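Local atomic coordinates of chitinase (Jonesia denitrificans, PDB entry 5VG0), a protein that carries a copper-binding lytic polysaccharide monooxygenase domain, the part described here, and as a whole probably breaks down chitin. Residues T82-F86 and L106-L110; D112-G116 and D138-S142. All blocks are in the same frame, centred on the assembly; numbering follows the deposited sequence.

Contact 1 of 2, residues T82-F86 and L106-L110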
loop_
_atom_site.group_PDB
_atom_site.type_symbol
_atom_site.label_atom_id
_atom_site.label_comp_id
_atom_site.label_asym_id
_atom_site.label_seq_id
_atom_site.Cartn_x
_atom_site.Cartn_y
_atom_site.Cartn_z
ATOM N N THR A 82 -11.100 -7.214 4.948
ATOM C CA THR A 82 -11.278 -6.002 4.164
ATOM C C THR A 82 -9.956 -5.480 3.623
ATOM O O THR A 82 -8.883 -5.718 4.174
ATOM C CB THR A 82 -11.936 -4.887 4.981
ATOM O OG1 THR A 82 -11.158 -4.632 6.140
ATOM C CG2 THR A 82 -13.359 -5.224 5.359
ATOM N N TRP A 83 -10.105 -4.722 2.548
ATOM C CA TRP A 83 -9.082 -3.838 2.009
ATOM C C TRP A 83 -9.537 -2.426 2.350
ATOM O O TRP A 83 -10.625 -2.012 1.948
ATOM C CB TRP A 83 -8.988 -3.998 0.491
ATOM C CG TRP A 83 -8.849 -5.407 0.009
ATOM C CD1 TRP A 83 -9.852 -6.292 -0.231
ATOM C CD2 TRP A 83 -7.632 -6.075 -0.293
ATOM N NE1 TRP A 83 -9.336 -7.473 -0.664
ATOM C CE2 TRP A 83 -7.969 -7.372 -0.715
ATOM C CE3 TRP A 83 -6.283 -5.701 -0.256
ATOM C CZ2 TRP A 83 -7.008 -8.299 -1.079
ATOM C CZ3 TRP A 83 -5.336 -6.620 -0.631
ATOM C CH2 TRP A 83 -5.698 -7.902 -1.027
ATOM N N GLU A 84 -8.732 -1.693 3.095
ATOM C CA GLU A 84 -9.070 -0.345 3.519
ATOM C C GLU A 84 -8.112 0.636 2.869
ATOM O O GLU A 84 -6.903 0.432 2.886
ATOM C CB GLU A 84 -8.976 -0.209 5.037
ATOM C CG GLU A 84 -10.008 -1.038 5.782
ATOM C CD GLU A 84 -9.802 -0.984 7.270
ATOM O OE1 GLU A 84 -8.729 -1.397 7.730
ATOM O OE2 GLU A 84 -10.719 -0.498 7.966
ATOM N N TYR A 85 -8.656 1.696 2.306
ATOM C CA TYR A 85 -7.880 2.743 1.664
ATOM C C TYR A 85 -8.087 4.053 2.391
ATOM O O TYR A 85 -9.222 4.509 2.529
ATOM C CB TYR A 85 -8.263 2.880 0.195
ATOM C CG TYR A 85 -7.945 1.646 -0.597
ATOM C CD1 TYR A 85 -6.694 1.462 -1.134
ATOM C CD2 TYR A 85 -8.863 0.639 -0.772
ATOM C CE1 TYR A 85 -6.367 0.337 -1.841
ATOM C CE2 TYR A 85 -8.535 -0.509 -1.503
ATOM C CZ TYR A 85 -7.280 -0.649 -2.035
ATOM O OH TYR A 85 -6.905 -1.754 -2.752
ATOM N N PHE A 86 -6.991 4.629 2.847
ATOM C CA PHE A 86 -6.968 5.891 3.574
ATOM C C PHE A 86 -6.332 6.948 2.689
ATOM O O PHE A 86 -5.410 6.658 1.928
ATOM C CB PHE A 86 -6.115 5.775 4.851
ATOM C CG PHE A 86 -6.614 4.782 5.855
ATOM C CD1 PHE A 86 -6.403 3.425 5.690
ATOM C CD2 PHE A 86 -7.267 5.219 6.993
ATOM C CE1 PHE A 86 -6.878 2.526 6.629
ATOM C CE2 PHE A 86 -7.732 4.315 7.920
ATOM C CZ PHE A 86 -7.530 2.969 7.735
ATOM N N LEU A 106 -5.214 -8.299 -8.432
ATOM C CA LEU A 106 -6.453 -7.704 -7.940
ATOM C C LEU A 106 -6.431 -6.219 -8.233
ATOM O O LEU A 106 -5.453 -5.545 -7.913
ATOM C CB LEU A 106 -6.553 -7.926 -6.425
ATOM C CG LEU A 106 -7.736 -7.321 -5.703
ATOM C CD1 LEU A 106 -9.053 -7.890 -6.194
ATOM C CD2 LEU A 106 -7.575 -7.574 -4.226
ATOM N N THR A 107 -7.511 -5.710 -8.822
ATOM C CA THR A 107 -7.639 -4.291 -9.108
ATOM C C THR A 107 -8.869 -3.739 -8.404
ATOM O O THR A 107 -9.953 -4.314 -8.499
ATOM C CB THR A 107 -7.684 -4.048 -10.615
ATOM O OG1 THR A 107 -6.458 -4.530 -11.196
ATOM C CG2 THR A 107 -7.857 -2.582 -10.932
ATOM N N HIS A 108 -8.694 -2.613 -7.723
ATOM C CA HIS A 108 -9.772 -1.859 -7.112
ATOM C C HIS A 108 -9.819 -0.472 -7.727
ATOM O O HIS A 108 -8.786 0.128 -7.991
ATOM C CB HIS A 108 -9.509 -1.690 -5.629
ATOM C CG HIS A 108 -9.696 -2.936 -4.838
ATOM N ND1 HIS A 108 -8.932 -3.231 -3.735
ATOM C CD2 HIS A 108 -10.573 -3.953 -4.970
ATOM C CE1 HIS A 108 -9.326 -4.375 -3.223
ATOM N NE2 HIS A 108 -10.318 -4.838 -3.953
ATOM N N THR A 109 -11.015 0.045 -7.914
ATOM C CA THR A 109 -11.198 1.396 -8.414
ATOM C C THR A 109 -11.509 2.329 -7.258
ATOM O O THR A 109 -12.526 2.169 -6.579
ATOM C CB THR A 109 -12.317 1.460 -9.451
ATOM O OG1 THR A 109 -12.024 0.541 -10.504
ATOM C CG2 THR A 109 -12.460 2.863 -10.020
ATOM N N LEU A 110 -10.637 3.302 -7.045
ATOM C CA LEU A 110 -10.872 4.364 -6.077
ATOM C C LEU A 110 -11.468 5.549 -6.818
ATOM O O LEU A 110 -11.080 5.847 -7.954
ATOM C CB LEU A 110 -9.558 4.793 -5.424
ATOM C CG LEU A 110 -8.816 3.717 -4.648
ATOM C CD1 LEU A 110 -7.632 4.323 -3.921
ATOM C CD2 LEU A 110 -9.713 2.982 -3.683
#
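One face of the Trp83 indole receives two visitors from 106-110. Leu106 CD2 sits over the six-membered ring, 3.3 Å from Trp83 CZ2, as a CH-pi contact, and His108 presents an edge to the five-membered ring, with its CE1 3.4 Å from Trp83 CG. The latter is a T-shaped pair, planes at 69° and centroids 4.7 Å apart. One face of the imidazole also has Leu106 CG above it, toward the rim. Leu110 CD2 lies over a face of the Tyr85 ring, 4.0 Å from the centroid of that ring, while Tyr85 and His108 meet rim to rim with nearly perpendicular planes, neither ring over the other. At this shared rim Tyr85 OH and His108 ND1 are hydrogen-bonded at 2.7 Å, the hydroxyl lying in the imidazole plane.

Leu106 meets the indole from the opposite direction, its CG swung anti to the backbone N (chi1 177°). His108 instead crosses both Trp83 and Tyr85 at about a right angle, its CE1 turned to the indole and its ND1 to the hydroxyl.

The strands face each other across a beta sandwich, the immunoglobulin-like core of this monooxygenase family. Their short axes pass 10.3 Å apart at an angle of 38°, so side chains rather than backbones make the join. Trp124 stacks with Trp83, and Phe95 with His108, continuing the aromatic cluster; Trp83 NE1 is hydrogen-bonded to Gln97 OE1. The bound copper lies about 10 Å from the Trp83 side chain, beyond direct contact.

Tyr85 OH is gripped twice, by His108 and by Trp72 NE1, which satisfies a buried hydroxyl and probably fixes the rotation of the imidazole, holding CE1 against the indole face.

Contact 2 of 2, residues D112-G116 and D138-S142; sequences DLPTG and DVVVS
A first torsion of 175° turns Val141 CG1 away from the backbone N and leaves CG2 beside it, and the two methyls straddle Pro114 O, which lies 3.2 Å from Val141 CB. The motif is a single antiparallel beta bridge at the edge of the sandwich: Gly116 and Val141 form a hydrogen-bonded pair, with Gly116 N to Val141 O and Val141 N to Gly116 O both 2.9 Å and nearly straight. Gly116 takes a positive phi of 98°, where a CB would jam against the carbonyl oxygen of Thr115, so glycine suits the site.

Farther back in the loop, Leu113 CB packs on Val141 CG2 at 4.2 Å, and both side chains also touch Ile64 of strand 62-64. Cut back to alanine, Val141 would lose both methyls, which would probably open a gap beside Pro114 O and take from Leu113 CB its apolar contact on the last strand. Thr115, an exposed residue, touches the same strand through its CA, which makes a CA-H...O contact with Val141 O. On the other side of the bridge, Val140 CA gives a second such contact to Gly116 O, at 3.4 Å.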
loop_
_atom_site.group_PDB
_atom_site.type_symbol
_atom_site.label_atom_id
_atom_site.label_comp_id
_atom_site.label_asym_id
_atom_site.label_seq_id
_atom_site.Cartn_x
_atom_site.Cartn_y
_atom_site.Cartn_z
ATOM N N ASP A 112 -13.328 9.740 -6.309
ATOM C CA ASP A 112 -13.487 10.921 -5.461
ATOM C C ASP A 112 -12.232 11.188 -4.637
ATOM O O ASP A 112 -12.309 11.605 -3.482
ATOM C CB ASP A 112 -14.730 10.813 -4.566
ATOM C CG ASP A 112 -15.044 12.083 -3.821
ATOM O OD1 ASP A 112 -14.777 13.182 -4.338
ATOM O OD2 ASP A 112 -15.598 11.977 -2.716
ATOM N N LEU A 113 -11.067 10.996 -5.244
ATOM C CA LEU A 113 -9.830 11.382 -4.574
ATOM C C LEU A 113 -9.645 12.898 -4.657
ATOM O O LEU A 113 -9.889 13.494 -5.705
ATOM C CB LEU A 113 -8.637 10.697 -5.219
ATOM C CG LEU A 113 -8.614 9.180 -5.075
ATOM C CD1 LEU A 113 -7.501 8.589 -5.904
ATOM C CD2 LEU A 113 -8.471 8.753 -3.644
ATOM N N PRO A 114 -9.224 13.536 -3.570
ATOM C CA PRO A 114 -9.039 14.987 -3.591
ATOM C C PRO A 114 -7.864 15.370 -4.470
ATOM O O PRO A 114 -6.869 14.652 -4.567
ATOM C CB PRO A 114 -8.769 15.321 -2.124
ATOM C CG PRO A 114 -8.139 14.072 -1.582
ATOM C CD PRO A 114 -8.833 12.944 -2.279
ATOM N N THR A 115 -7.970 16.536 -5.098
ATOM C CA THR A 115 -6.887 16.991 -5.959
ATOM C C THR A 115 -5.687 17.439 -5.130
ATOM O O THR A 115 -5.802 17.763 -3.945
ATOM C CB THR A 115 -7.336 18.111 -6.910
ATOM O OG1 THR A 115 -7.749 19.259 -6.166
ATOM C CG2 THR A 115 -8.481 17.654 -7.810
ATOM N N GLY A 116 -4.532 17.468 -5.783
ATOM C CA GLY A 116 -3.292 17.862 -5.142
ATOM C C GLY A 116 -2.472 16.670 -4.703
ATOM O O GLY A 116 -2.695 15.531 -5.099
ATOM N N ASP A 138 2.373 7.611 -2.955
ATOM C CA ASP A 138 2.449 9.066 -3.063
ATOM C C ASP A 138 1.951 9.474 -4.437
ATOM O O ASP A 138 2.503 9.042 -5.450
ATOM C CB ASP A 138 3.879 9.535 -2.833
ATOM C CG ASP A 138 4.360 9.160 -1.459
ATOM O OD1 ASP A 138 3.775 9.660 -0.477
ATOM O OD2 ASP A 138 5.304 8.360 -1.360
ATOM N N VAL A 139 0.910 10.304 -4.462
ATOM C CA VAL A 139 0.229 10.632 -5.699
ATOM C C VAL A 139 0.003 12.128 -5.787
ATOM O O VAL A 139 -0.024 12.846 -4.789
ATOM C CB VAL A 139 -1.116 9.877 -5.835
ATOM C CG1 VAL A 139 -0.871 8.382 -5.885
ATOM C CG2 VAL A 139 -2.097 10.242 -4.710
ATOM N N VAL A 140 -0.152 12.597 -7.016
ATOM C CA VAL A 140 -0.619 13.944 -7.294
ATOM C C VAL A 140 -1.857 13.784 -8.156
ATOM O O VAL A 140 -1.782 13.238 -9.261
ATOM C CB VAL A 140 0.435 14.810 -8.006
ATOM C CG1 VAL A 140 -0.120 16.213 -8.224
ATOM C CG2 VAL A 140 1.724 14.850 -7.216
ATOM N N VAL A 141 -2.991 14.235 -7.643
ATOM C CA VAL A 141 -4.283 14.054 -8.285
ATOM C C VAL A 141 -4.639 15.337 -9.021
ATOM O O VAL A 141 -4.564 16.428 -8.453
ATOM C CB VAL A 141 -5.346 13.721 -7.227
ATOM C CG1 VAL A 141 -6.735 13.643 -7.869
ATOM C CG2 VAL A 141 -4.997 12.427 -6.477
ATOM N N SER A 142 -5.061 15.207 -10.273
ATOM C CA SER A 142 -5.586 16.356 -10.998
ATOM C C SER A 142 -6.777 15.952 -11.837
ATOM O O SER A 142 -7.550 16.809 -12.249
ATOM C CB SER A 142 -4.517 16.993 -11.880
ATOM O OG SER A 142 -4.078 16.085 -12.867
ATOM O OXT SER A 142 -6.954 14.765 -12.091
#

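In the fold
From the copper-binding N terminus the chain runs through strand 68-74 before entering strand 80-87, where contact 1 opens. The hairpin partner 90-96 and a connecting loop follow, and contact 1 closes when strand 105-110 comes to lie across from 82-86, bringing the three-stranded sheet against the mixed one. Contact 2 opens just afterwards, in the loop that carries the chain from strand 105-110 back into the mixed sheet. It encloses strand 118-126 and the first part of strand 131-141, and closes at the C terminus. The two contacts are thus in series, neither nested nor crossed: contact 1 joins sheet to sheet, and contact 2 ties the connecting loop to the last strand.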